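PDB 3K0Y: putative TOXIN related protein from Parabacteroides distasonis ATCC 8503, which is of unknown function but combines a NigD-like N-terminal OB domain with a NigD-like C-terminal beta-sandwich domain. Local coordinates for residues Val19-Gly22 with Tyr26-Arg29; Leu150-Asn155 with Val169-Ser174; Ile122-Leu127 with His134-Ile139; Ile13-Val18 with Asn112-Asp117. All blocks are in the same frame, centred on the assembly; numbering follows the deposited sequence.

Contact 1 of 4, residues Val19-Gly22 with Tyr26-Arg29; sequences VPEG and YYLR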
loop_
_atom_site.group_PDB
_atom_site.type_symbol
_atom_site.label_atom_id
_atom_site.label_comp_id
_atom_site.label_asym_id
_atom_site.label_seq_id
_atom_site.Cartn_x
_atom_site.Cartn_y
_atom_site.Cartn_z
ATOM N N VAL A 19 -6.794 8.820 -9.837
ATOM C CA VAL A 19 -7.982 9.572 -9.428
ATOM C C VAL A 19 -8.937 9.749 -10.596
ATOM O O VAL A 19 -8.661 10.541 -11.478
ATOM C CB VAL A 19 -7.615 10.951 -8.824
ATOM C CG1 VAL A 19 -8.873 11.612 -8.287
ATOM C CG2 VAL A 19 -6.556 10.785 -7.703
ATOM N N PRO A 20 -10.055 9.001 -10.613
ATOM C CA PRO A 20 -11.073 9.155 -11.687
ATOM C C PRO A 20 -11.673 10.549 -11.812
ATOM O O PRO A 20 -11.596 11.334 -10.884
ATOM C CB PRO A 20 -12.168 8.177 -11.266
ATOM C CG PRO A 20 -11.444 7.135 -10.456
ATOM C CD PRO A 20 -10.417 7.902 -9.693
ATOM N N GLU A 21 -12.293 10.832 -12.955
ATOM C CA GLU A 21 -13.098 12.054 -13.136
ATOM C C GLU A 21 -14.423 11.837 -13.888
ATOM O O GLU A 21 -15.460 12.383 -13.501
ATOM C CB GLU A 21 -12.277 13.093 -13.879
ATOM C CG GLU A 21 -11.133 13.659 -13.067
ATOM C CD GLU A 21 -10.266 14.558 -13.898
ATOM O OE1 GLU A 21 -9.975 14.161 -15.052
ATOM O OE2 GLU A 21 -9.883 15.654 -13.411
ATOM N N GLY A 22 -14.375 11.082 -14.980
ATOM C CA GLY A 22 -15.570 10.736 -15.744
ATOM C C GLY A 22 -15.239 9.752 -16.859
ATOM O O GLY A 22 -14.176 9.851 -17.486
ATOM N N TYR A 26 -8.946 10.087 -15.977
ATOM C CA TYR A 26 -8.318 10.041 -14.655
ATOM C C TYR A 26 -7.043 10.845 -14.651
ATOM O O TYR A 26 -6.413 11.020 -15.688
ATOM C CB TYR A 26 -8.008 8.579 -14.274
ATOM C CG TYR A 26 -6.940 7.914 -15.129
ATOM C CD1 TYR A 26 -7.238 7.360 -16.381
ATOM C CD2 TYR A 26 -5.623 7.859 -14.690
ATOM C CE1 TYR A 26 -6.245 6.755 -17.171
ATOM C CE2 TYR A 26 -4.620 7.258 -15.460
ATOM C CZ TYR A 26 -4.939 6.705 -16.691
ATOM O OH TYR A 26 -3.928 6.123 -17.415
ATOM N N TYR A 27 -6.650 11.331 -13.482
ATOM C CA TYR A 27 -5.273 11.818 -13.319
ATOM C C TYR A 27 -4.547 10.985 -12.262
ATOM O O TYR A 27 -5.142 10.136 -11.631
ATOM C CB TYR A 27 -5.220 13.319 -13.052
ATOM C CG TYR A 27 -5.704 13.780 -11.711
ATOM C CD1 TYR A 27 -4.844 13.856 -10.636
ATOM C CD2 TYR A 27 -7.005 14.194 -11.534
ATOM C CE1 TYR A 27 -5.268 14.303 -9.429
ATOM C CE2 TYR A 27 -7.444 14.652 -10.326
ATOM C CZ TYR A 27 -6.576 14.708 -9.281
ATOM O OH TYR A 27 -7.014 15.152 -8.068
ATOM N N LEU A 28 -3.253 11.191 -12.129
ATOM C CA LEU A 28 -2.423 10.394 -11.229
ATOM C C LEU A 28 -1.838 11.283 -10.176
ATOM O O LEU A 28 -1.324 12.361 -10.509
ATOM C CB LEU A 28 -1.291 9.728 -11.997
ATOM C CG LEU A 28 -1.756 8.720 -13.036
ATOM C CD1 LEU A 28 -0.636 8.479 -14.009
ATOM C CD2 LEU A 28 -2.196 7.425 -12.374
ATOM N N ARG A 29 -1.891 10.835 -8.921
ATOM C CA ARG A 29 -1.312 11.574 -7.785
ATOM C C ARG A 29 -0.059 10.857 -7.247
ATOM O O ARG A 29 -0.128 9.714 -6.837
ATOM C CB ARG A 29 -2.362 11.758 -6.676
ATOM C CG ARG A 29 -1.902 12.767 -5.611
ATOM C CD ARG A 29 -3.015 13.296 -4.755
ATOM N NE ARG A 29 -3.679 12.205 -4.049
ATOM C CZ ARG A 29 -4.950 11.833 -4.214
ATOM N NH1 ARG A 29 -5.750 12.484 -5.025
ATOM N NH2 ARG A 29 -5.421 10.799 -3.540
#
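Y26 lies near the start of the return strand of the beta hairpin made by strands 11-22 and 25-30 of the OB domain, and it faces P20 as an antiparallel non-hydrogen-bonded pair. Its CA makes a CA-H...O contact with V19 O at 3.2 Å, and its CB rests close by. The Y26 ring, on the same face as P20, leads away from V19-G22 to the buried side, where V78 and I81 of strand 74-88 touch it. Y27 follows as the hydrogen-bonded partner of V19. V19 N reaches Y27 O at 2.8 Å in a nearly straight bond, and Y27 N returns one to V19 O at 2.9 Å. With CG held between its own backbone N and carbonyl carbon (chi1 71°), the Y27 ring lies alongside V19. V19 CB stands over the middle of one face, 4.0 Å from the centroid, a CH-pi contact. E21 approaches the same ring at its edge, OE2 3.7 Å from Y27 CD2, with the carboxylate turned steeply (72°) to the ring plane. R29 closes the row: its NH1 passes obliquely at 3.3 Å from V19 CG2, while its NE is in a salt bridge with D117. The chemistry implies a division of labour, in which two backbone bonds set the register and the V19-Y27 pair supplies an apolar patch bordered by the charged groups of E21 and R29.

Contact 2 of 4, residues Leu150-Asn155 with Val169-Ser174; sequences LEFRHN and VAFNLS
E151 OE1, just before the F152 that meets F171 across the core of the beta sandwich, is gripped twice by R153. R153 NH2 comes to 2.7 Å from E151 OE1 and R153 NE to 2.9 Å from the same oxygen, side-on and from one face of the carboxylate. The acceptor lies close to the guanidinium plane, and NH1 goes on to a salt bridge with D98, so the guanidinium has a second acidic partner. E151 and R153 lie on the other face of their strand, by W191, whereas F152 turns toward F171. Its CG is anti to the backbone N (chi1 174°), which carries the ring toward strand 163-172, where the two phenyl rims meet: F152 CD1 is 3.7 Å from F171 CE2, and the side chains cross at about a right angle. V169 touches both rings, with CG2 3.7 Å above a face of the F171 ring, offset toward its rim, and CG1 against F152. No hydrogen bond joins the two segments. Where the second strand runs out, N172 OD1 accepts S174 N in an Asx turn and takes S174 OG as well, and the apolar contact continues with L150 CD1 lying 4.4 Å from L173 CD2.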
loop_
_atom_site.group_PDB
_atom_site.type_symbol
_atom_site.label_atom_id
_atom_site.label_comp_id
_atom_site.label_asym_id
_atom_site.label_seq_id
_atom_site.Cartn_x
_atom_site.Cartn_y
_atom_site.Cartn_z
ATOM N N LEU A 150 0.111 -1.801 13.710
ATOM C CA LEU A 150 -0.496 -2.642 12.688
ATOM C C LEU A 150 0.303 -3.907 12.464
ATOM O O LEU A 150 1.479 -3.981 12.836
ATOM C CB LEU A 150 -0.639 -1.867 11.405
ATOM C CG LEU A 150 -1.334 -0.512 11.485
ATOM C CD1 LEU A 150 -0.974 0.336 10.227
ATOM C CD2 LEU A 150 -2.823 -0.690 11.551
ATOM N N GLU A 151 -0.351 -4.920 11.879
ATOM C CA GLU A 151 0.325 -6.144 11.495
ATOM C C GLU A 151 0.088 -6.415 10.007
ATOM O O GLU A 151 -1.050 -6.416 9.539
ATOM C CB GLU A 151 -0.204 -7.341 12.269
ATOM C CG GLU A 151 -0.010 -7.308 13.700
ATOM C CD GLU A 151 -0.635 -8.525 14.443
ATOM O OE1 GLU A 151 -1.428 -9.301 13.864
ATOM O OE2 GLU A 151 -0.303 -8.679 15.624
ATOM N N PHE A 152 1.164 -6.636 9.278
ATOM C CA PHE A 152 1.107 -7.025 7.914
ATOM C C PHE A 152 1.062 -8.529 7.918
ATOM O O PHE A 152 1.940 -9.182 8.429
ATOM C CB PHE A 152 2.329 -6.526 7.141
ATOM C CG PHE A 152 2.398 -7.035 5.730
ATOM C CD1 PHE A 152 1.409 -6.703 4.821
ATOM C CD2 PHE A 152 3.415 -7.853 5.325
ATOM C CE1 PHE A 152 1.454 -7.179 3.523
ATOM C CE2 PHE A 152 3.493 -8.321 4.026
ATOM C CZ PHE A 152 2.510 -7.978 3.106
ATOM N N ARG A 153 0.028 -9.077 7.315
ATOM C CA ARG A 153 -0.250 -10.492 7.364
ATOM C C ARG A 153 -0.242 -11.114 5.957
ATOM O O ARG A 153 -0.662 -10.472 4.967
ATOM C CB ARG A 153 -1.616 -10.645 8.017
ATOM C CG ARG A 153 -1.641 -10.185 9.448
ATOM C CD ARG A 153 -1.262 -11.348 10.242
ATOM N NE ARG A 153 -1.501 -11.203 11.657
ATOM C CZ ARG A 153 -1.497 -12.233 12.483
ATOM N NH1 ARG A 153 -1.285 -13.446 12.022
ATOM N NH2 ARG A 153 -1.668 -12.037 13.766
ATOM N N HIS A 154 0.283 -12.346 5.883
ATOM C CA HIS A 154 0.423 -13.099 4.648
ATOM C C HIS A 154 0.014 -14.533 4.901
ATOM O O HIS A 154 0.567 -15.195 5.817
ATOM C CB HIS A 154 1.855 -12.988 4.145
ATOM C CG HIS A 154 2.231 -13.941 3.043
ATOM N ND1 HIS A 154 3.217 -14.882 3.207
ATOM C CD2 HIS A 154 1.840 -14.032 1.750
ATOM C CE1 HIS A 154 3.382 -15.555 2.080
ATOM N NE2 HIS A 154 2.548 -15.067 1.178
ATOM N N ASN A 155 -0.981 -14.985 4.132
ATOM C CA ASN A 155 -1.376 -16.404 4.123
ATOM C C ASN A 155 -1.116 -17.011 2.757
ATOM O O ASN A 155 -1.751 -16.626 1.794
ATOM C CB ASN A 155 -2.865 -16.543 4.415
ATOM C CG ASN A 155 -3.226 -17.876 5.043
ATOM O OD1 ASN A 155 -2.609 -18.887 4.783
ATOM N ND2 ASN A 155 -4.231 -17.857 5.890
ATOM N N VAL A 169 1.799 -4.164 -2.680
ATOM C CA VAL A 169 0.488 -3.881 -2.125
ATOM C C VAL A 169 0.476 -2.441 -1.589
ATOM O O VAL A 169 1.524 -1.870 -1.211
ATOM C CB VAL A 169 0.144 -4.940 -1.023
ATOM C CG1 VAL A 169 1.155 -4.831 0.195
ATOM C CG2 VAL A 169 -1.301 -4.826 -0.578
ATOM N N ALA A 170 -0.711 -1.869 -1.497
ATOM C CA ALA A 170 -0.957 -0.579 -0.867
ATOM C C ALA A 170 -2.183 -0.700 0.007
ATOM O O ALA A 170 -3.184 -1.292 -0.424
ATOM C CB ALA A 170 -1.184 0.486 -1.936
ATOM N N PHE A 171 -2.074 -0.204 1.247
ATOM C CA PHE A 171 -3.190 -0.197 2.205
ATOM C C PHE A 171 -3.638 1.241 2.523
ATOM O O PHE A 171 -2.833 2.106 2.893
ATOM C CB PHE A 171 -2.792 -0.917 3.503
ATOM C CG PHE A 171 -2.460 -2.375 3.310
ATOM C CD1 PHE A 171 -3.467 -3.320 3.124
ATOM C CD2 PHE A 171 -1.149 -2.828 3.370
ATOM C CE1 PHE A 171 -3.162 -4.657 2.973
ATOM C CE2 PHE A 171 -0.860 -4.199 3.247
ATOM C CZ PHE A 171 -1.831 -5.092 3.037
ATOM N N ASN A 172 -4.928 1.497 2.353
ATOM C CA ASN A 172 -5.484 2.806 2.594
ATOM C C ASN A 172 -5.504 3.006 4.103
ATOM O O ASN A 172 -6.099 2.215 4.838
ATOM C CB ASN A 172 -6.885 2.879 1.966
ATOM C CG ASN A 172 -7.454 4.270 1.923
ATOM O OD1 ASN A 172 -7.245 5.059 2.839
ATOM N ND2 ASN A 172 -8.271 4.553 0.910
ATOM N N LEU A 173 -4.842 4.056 4.576
ATOM C CA LEU A 173 -4.773 4.326 6.025
ATOM C C LEU A 173 -5.821 5.289 6.531
ATOM O O LEU A 173 -5.765 5.722 7.680
ATOM C CB LEU A 173 -3.396 4.873 6.409
ATOM C CG LEU A 173 -2.243 3.935 6.088
ATOM C CD1 LEU A 173 -0.883 4.560 6.435
ATOM C CD2 LEU A 173 -2.432 2.628 6.792
ATOM N N SER A 174 -6.778 5.632 5.696
ATOM C CA SER A 174 -7.680 6.707 6.039
ATOM C C SER A 174 -8.619 6.343 7.204
ATOM O O SER A 174 -9.252 7.216 7.731
ATOM C CB SER A 174 -8.484 7.127 4.793
ATOM O OG SER A 174 -9.395 6.119 4.429
#

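Contact 3 of 4, residues Ile122-Leu127 with His134-Ile139; sequences IYFETL and HFINLI
F124 brings the far end of its ring against the tip of I136, its CZ 3.7 Å from I136 CD1, in the core between the two sheets of the beta sandwich. The two side chains come from opposite directions, one from strand 119-128 and one from strand 135-139, and the methyl meets the ring obliquely. F124 CG sits between its backbone N and carbonyl carbon (chi1 70°), which sends the ring toward strand 135-139; F152 adds an edge-to-face contact with it. Toward the end of the sandwich the lining turns polar. The H134 imidazole presents its edge to the chain at L127, with CE1 3.3 Å from L127 O and that oxygen in the ring plane. Both ring nitrogens are engaged elsewhere, ND1 with H154 NE2 and NE2 with D159 OD2, which fixes the rotation of the ring, and W128 stacks on it. T126 divides its two branches: OG1 bonds to P105 O, and the methyl turns to the histidine, T126 CG2 standing 4.3 Å from H134 ND1.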
loop_
_atom_site.group_PDB
_atom_site.type_symbol
_atom_site.label_atom_id
_atom_site.label_comp_id
_atom_site.label_asym_id
_atom_site.label_seq_id
_atom_site.Cartn_x
_atom_site.Cartn_y
_atom_site.Cartn_z
ATOM N N ILE A 122 4.013 -1.372 0.300
ATOM C CA ILE A 122 4.904 -2.423 0.583
ATOM C C ILE A 122 5.343 -3.119 -0.683
ATOM O O ILE A 122 4.536 -3.361 -1.562
ATOM C CB ILE A 122 4.287 -3.472 1.534
ATOM C CG1 ILE A 122 3.826 -2.839 2.830
ATOM C CG2 ILE A 122 5.337 -4.539 1.846
ATOM C CD1 ILE A 122 3.111 -3.809 3.822
ATOM N N TYR A 123 6.647 -3.373 -0.778
ATOM C CA TYR A 123 7.271 -4.299 -1.714
ATOM C C TYR A 123 7.880 -5.400 -0.866
ATOM O O TYR A 123 8.767 -5.131 -0.045
ATOM C CB TYR A 123 8.398 -3.613 -2.519
ATOM C CG TYR A 123 9.115 -4.508 -3.522
ATOM C CD1 TYR A 123 8.659 -4.645 -4.828
ATOM C CD2 TYR A 123 10.255 -5.225 -3.149
ATOM C CE1 TYR A 123 9.337 -5.468 -5.776
ATOM C CE2 TYR A 123 10.940 -6.053 -4.059
ATOM C CZ TYR A 123 10.466 -6.171 -5.369
ATOM O OH TYR A 123 11.132 -6.993 -6.235
ATOM N N PHE A 124 7.445 -6.639 -1.077
ATOM C CA PHE A 124 7.829 -7.764 -0.210
ATOM C C PHE A 124 8.155 -8.961 -1.063
ATOM O O PHE A 124 7.782 -9.021 -2.254
ATOM C CB PHE A 124 6.721 -8.110 0.807
ATOM C CG PHE A 124 5.472 -8.744 0.180
ATOM C CD1 PHE A 124 4.481 -7.957 -0.348
ATOM C CD2 PHE A 124 5.335 -10.124 0.107
ATOM C CE1 PHE A 124 3.353 -8.532 -0.954
ATOM C CE2 PHE A 124 4.209 -10.712 -0.518
ATOM C CZ PHE A 124 3.238 -9.914 -1.025
ATOM N N GLU A 125 8.873 -9.909 -0.485
ATOM C CA GLU A 125 9.161 -11.139 -1.183
ATOM C C GLU A 125 8.756 -12.310 -0.348
ATOM O O GLU A 125 8.696 -12.232 0.855
ATOM C CB GLU A 125 10.657 -11.280 -1.479
ATOM C CG GLU A 125 11.230 -10.287 -2.465
ATOM C CD GLU A 125 12.761 -10.396 -2.554
ATOM O OE1 GLU A 125 13.491 -10.037 -1.570
ATOM O OE2 GLU A 125 13.212 -10.857 -3.606
ATOM N N THR A 126 8.492 -13.417 -1.009
ATOM C CA THR A 126 8.119 -14.634 -0.299
ATOM C C THR A 126 8.303 -15.779 -1.271
ATOM O O THR A 126 8.848 -15.571 -2.349
ATOM C CB THR A 126 6.682 -14.502 0.287
ATOM O OG1 THR A 126 6.416 -15.568 1.205
ATOM C CG2 THR A 126 5.629 -14.446 -0.784
ATOM N N LEU A 127 7.864 -16.974 -0.888
ATOM C CA LEU A 127 7.975 -18.157 -1.727
ATOM C C LEU A 127 6.589 -18.464 -2.302
ATOM O O LEU A 127 5.589 -18.394 -1.573
ATOM C CB LEU A 127 8.506 -19.342 -0.896
ATOM C CG LEU A 127 9.952 -19.218 -0.369
ATOM C CD1 LEU A 127 10.235 -20.158 0.803
ATOM C CD2 LEU A 127 10.941 -19.517 -1.526
ATOM N N HIS A 134 -2.327 -16.100 -2.666
ATOM C CA HIS A 134 -1.983 -15.698 -1.310
ATOM C C HIS A 134 -2.880 -14.528 -0.859
ATOM O O HIS A 134 -3.214 -13.688 -1.659
ATOM C CB HIS A 134 -0.521 -15.285 -1.229
ATOM C CG HIS A 134 0.448 -16.365 -1.581
ATOM N ND1 HIS A 134 1.771 -16.319 -1.194
ATOM C CD2 HIS A 134 0.304 -17.506 -2.309
ATOM C CE1 HIS A 134 2.390 -17.403 -1.645
ATOM N NE2 HIS A 134 1.519 -18.139 -2.319
ATOM N N PHE A 135 -3.257 -14.505 0.425
ATOM C CA PHE A 135 -4.122 -13.479 1.020
ATOM C C PHE A 135 -3.219 -12.502 1.764
ATOM O O PHE A 135 -2.493 -12.923 2.638
ATOM C CB PHE A 135 -5.035 -14.180 2.013
ATOM C CG PHE A 135 -6.248 -13.407 2.462
ATOM C CD1 PHE A 135 -6.885 -12.484 1.642
ATOM C CD2 PHE A 135 -6.832 -13.747 3.673
ATOM C CE1 PHE A 135 -8.060 -11.851 2.029
ATOM C CE2 PHE A 135 -8.013 -13.122 4.107
ATOM C CZ PHE A 135 -8.642 -12.167 3.257
ATOM N N ILE A 136 -3.329 -11.216 1.443
ATOM C CA ILE A 136 -2.411 -10.152 1.878
ATOM C C ILE A 136 -3.263 -9.139 2.629
ATOM O O ILE A 136 -4.230 -8.614 2.075
ATOM C CB ILE A 136 -1.767 -9.405 0.656
ATOM C CG1 ILE A 136 -1.121 -10.368 -0.329
ATOM C CG2 ILE A 136 -0.700 -8.445 1.073
ATOM C CD1 ILE A 136 0.028 -11.198 0.329
ATOM N N ASN A 137 -2.922 -8.865 3.883
ATOM C CA ASN A 137 -3.717 -7.924 4.674
ATOM C C ASN A 137 -2.919 -7.086 5.671
ATOM O O ASN A 137 -1.818 -7.427 6.059
ATOM C CB ASN A 137 -4.777 -8.676 5.476
ATOM C CG ASN A 137 -5.892 -9.192 4.619
ATOM O OD1 ASN A 137 -6.764 -8.434 4.213
ATOM N ND2 ASN A 137 -5.851 -10.480 4.310
ATOM N N LEU A 138 -3.546 -6.025 6.116
ATOM C CA LEU A 138 -3.017 -5.181 7.182
ATOM C C LEU A 138 -4.135 -5.078 8.219
ATOM O O LEU A 138 -5.257 -4.702 7.862
ATOM C CB LEU A 138 -2.707 -3.805 6.632
ATOM C CG LEU A 138 -1.948 -2.871 7.573
ATOM C CD1 LEU A 138 -0.519 -3.346 7.716
ATOM C CD2 LEU A 138 -2.024 -1.429 7.028
ATOM N N ILE A 139 -3.834 -5.432 9.463
ATOM C CA ILE A 139 -4.821 -5.417 10.540
ATOM C C ILE A 139 -4.354 -4.696 11.772
ATOM O O ILE A 139 -3.148 -4.473 11.980
ATOM C CB ILE A 139 -5.232 -6.802 10.950
ATOM C CG1 ILE A 139 -4.097 -7.536 11.683
ATOM C CG2 ILE A 139 -5.726 -7.581 9.709
ATOM C CD1 ILE A 139 -4.531 -8.924 12.213
#

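Contact 4 of 4, residues Ile13-Val18 with Asn112-Asp117; sequences IAVATV and NMWIGD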
loop_
_atom_site.group_PDB
_atom_site.type_symbol
_atom_site.label_atom_id
_atom_site.label_comp_id
_atom_site.label_asym_id
_atom_site.label_seq_id
_atom_site.Cartn_x
_atom_site.Cartn_y
_atom_site.Cartn_z
ATOM N N ILE A 13 9.499 5.708 -13.480
ATOM C CA ILE A 13 8.672 4.653 -12.930
ATOM C C ILE A 13 8.362 5.024 -11.509
ATOM O O ILE A 13 9.253 5.352 -10.757
ATOM C CB ILE A 13 9.324 3.273 -13.022
ATOM C CG1 ILE A 13 9.880 3.056 -14.448
ATOM C CG2 ILE A 13 8.264 2.190 -12.715
ATOM C CD1 ILE A 13 10.284 1.605 -14.798
ATOM N N ALA A 14 7.076 5.023 -11.159
ATOM C CA ALA A 14 6.640 5.406 -9.817
ATOM C C ALA A 14 5.283 4.779 -9.430
ATOM O O ALA A 14 4.484 4.400 -10.305
ATOM C CB ALA A 14 6.576 6.941 -9.718
ATOM N N VAL A 15 5.043 4.669 -8.118
ATOM C CA VAL A 15 3.758 4.284 -7.589
ATOM C C VAL A 15 2.910 5.576 -7.561
ATOM O O VAL A 15 3.413 6.631 -7.145
ATOM C CB VAL A 15 3.891 3.556 -6.210
ATOM C CG1 VAL A 15 2.503 3.222 -5.575
ATOM C CG2 VAL A 15 4.719 2.289 -6.359
ATOM N N ALA A 16 1.684 5.505 -8.095
ATOM C CA ALA A 16 0.749 6.628 -8.152
ATOM C C ALA A 16 -0.630 6.193 -7.702
ATOM O O ALA A 16 -1.018 5.031 -7.897
ATOM C CB ALA A 16 0.615 7.154 -9.581
ATOM N N THR A 17 -1.394 7.149 -7.201
ATOM C CA THR A 17 -2.815 6.959 -7.006
ATOM C C THR A 17 -3.599 7.426 -8.230
ATOM O O THR A 17 -3.389 8.510 -8.739
ATOM C CB THR A 17 -3.315 7.665 -5.760
ATOM O OG1 THR A 17 -2.470 7.292 -4.656
ATOM C CG2 THR A 17 -4.860 7.308 -5.487
ATOM N N VAL A 18 -4.488 6.557 -8.699
ATOM C CA VAL A 18 -5.373 6.846 -9.788
ATOM C C VAL A 18 -6.551 7.664 -9.262
ATOM O O VAL A 18 -7.260 7.244 -8.349
ATOM C CB VAL A 18 -5.931 5.530 -10.448
ATOM C CG1 VAL A 18 -6.979 5.880 -11.534
ATOM C CG2 VAL A 18 -4.828 4.671 -11.077
ATOM N N ASN A 112 11.567 -0.551 1.639
ATOM C CA ASN A 112 10.589 -1.262 0.808
ATOM C C ASN A 112 9.240 -1.187 1.488
ATOM O O ASN A 112 8.248 -1.824 1.054
ATOM C CB ASN A 112 11.034 -2.731 0.502
ATOM C CG ASN A 112 12.096 -2.825 -0.654
ATOM O OD1 ASN A 112 12.383 -1.855 -1.330
ATOM N ND2 ASN A 112 12.636 -4.022 -0.881
HETATM N N MSE A 113 9.185 -0.438 2.588
HETATM C CA MSE A 113 7.898 -0.090 3.192
HETATM C C MSE A 113 7.842 1.412 3.365
HETATM O O MSE A 113 8.714 1.976 3.963
HETATM C CB MSE A 113 7.760 -0.739 4.570
HETATM C CG MSE A 113 6.353 -0.649 5.042
HETATM SE SE MSE A 113 5.922 -1.434 6.789
HETATM C CE MSE A 113 6.491 -3.202 6.582
ATOM N N TRP A 114 6.814 2.085 2.850
ATOM C CA TRP A 114 6.767 3.530 3.024
ATOM C C TRP A 114 5.365 4.082 3.004
ATOM O O TRP A 114 4.494 3.485 2.394
ATOM C CB TRP A 114 7.641 4.215 1.962
ATOM C CG TRP A 114 7.070 4.248 0.587
ATOM C CD1 TRP A 114 6.447 5.300 -0.011
ATOM C CD2 TRP A 114 7.042 3.177 -0.358
ATOM N NE1 TRP A 114 6.058 4.964 -1.264
ATOM C CE2 TRP A 114 6.387 3.658 -1.504
ATOM C CE3 TRP A 114 7.535 1.869 -0.363
ATOM C CZ2 TRP A 114 6.216 2.887 -2.638
ATOM C CZ3 TRP A 114 7.353 1.091 -1.527
ATOM C CH2 TRP A 114 6.708 1.616 -2.628
ATOM N N ILE A 115 5.161 5.232 3.653
ATOM C CA ILE A 115 3.908 5.960 3.594
ATOM C C ILE A 115 3.929 6.921 2.420
ATOM O O ILE A 115 4.896 7.647 2.234
ATOM C CB ILE A 115 3.598 6.737 4.901
ATOM C CG1 ILE A 115 3.420 5.747 6.065
ATOM C CG2 ILE A 115 2.268 7.527 4.741
ATOM C CD1 ILE A 115 3.252 6.448 7.428
ATOM N N GLY A 116 2.897 6.878 1.581
ATOM C CA GLY A 116 2.806 7.769 0.434
ATOM C C GLY A 116 1.342 7.951 0.062
ATOM O O GLY A 116 0.590 6.955 -0.073
ATOM N N ASP A 117 0.939 9.218 -0.063
ATOM C CA ASP A 117 -0.408 9.624 -0.408
ATOM C C ASP A 117 -1.473 8.915 0.485
ATOM O O ASP A 117 -2.494 8.507 -0.006
ATOM C CB ASP A 117 -0.672 9.370 -1.914
ATOM C CG ASP A 117 -2.033 9.908 -2.373
ATOM O OD1 ASP A 117 -2.340 11.062 -2.031
ATOM O OD2 ASP A 117 -2.820 9.188 -3.039
#
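T17 turns OG1 to the side of its backbone N (chi1 -51°), and D117 swings its carboxylate away from its own N (chi1 -174°); together these rotations bring OG1 and OD2 together where the OB barrel abuts the C-terminal beta-sandwich domain. The hydrogen bond is short, T17 OG1 giving to D117 OD2 at 2.5 Å, on the anti side of that oxygen and 19° out of the carboxylate plane. T17 CB is drawn close as well, 3.2 Å from D117 OD2. The hydroxyl is held a second time by R53 NE, while D117 OD1 forms salt bridges with R29 NE and K207 NZ. With both oxygens engaged, the carboxylate has little freedom to rotate, and the basic groups around it probably draw electron density toward OD1. D117 follows directly on strand 113-116 in a left-handed backbone conformation, which turns the chain at the point where its side chain meets the barrel. Further along, the contact becomes apolar. V15, two residues before T17 and so on the same side of its strand, sets a methyl at the edge of the W114 indole, near the ring plane. The indole NE1 of W114 bonds to D31 OD2, so the tryptophan too is tied to the N-terminal domain. A nonaethylene glycol, probably from the crystallisation liquor, lies about 3 Å from its side chain. Across the junction V15 CG2 stands 4.1 Å from W114 CZ2.

In the fold
Contact 1, a local hairpin of the OB domain, lies along the chain between the two segments of contact 4. Contact 4, whose segments are 94 residues apart, joins that domain to the beta sandwich; contacts 1 and 4 share strand 11-22 and touch through the R29-D117 salt bridge, their centres about 15 Å apart. Contacts 3 and then 2 follow, both across the sandwich, with centres about 8 Å apart. Strands 113-116 and 119-128 are neighbours in one sheet, so the interdomain contact continues into the sandwich, and the two domains are joined by side-chain bonds as well as by the chain. Contacts 1 and 3, about 27 Å between centres, lie on opposite sides of the chain's centre.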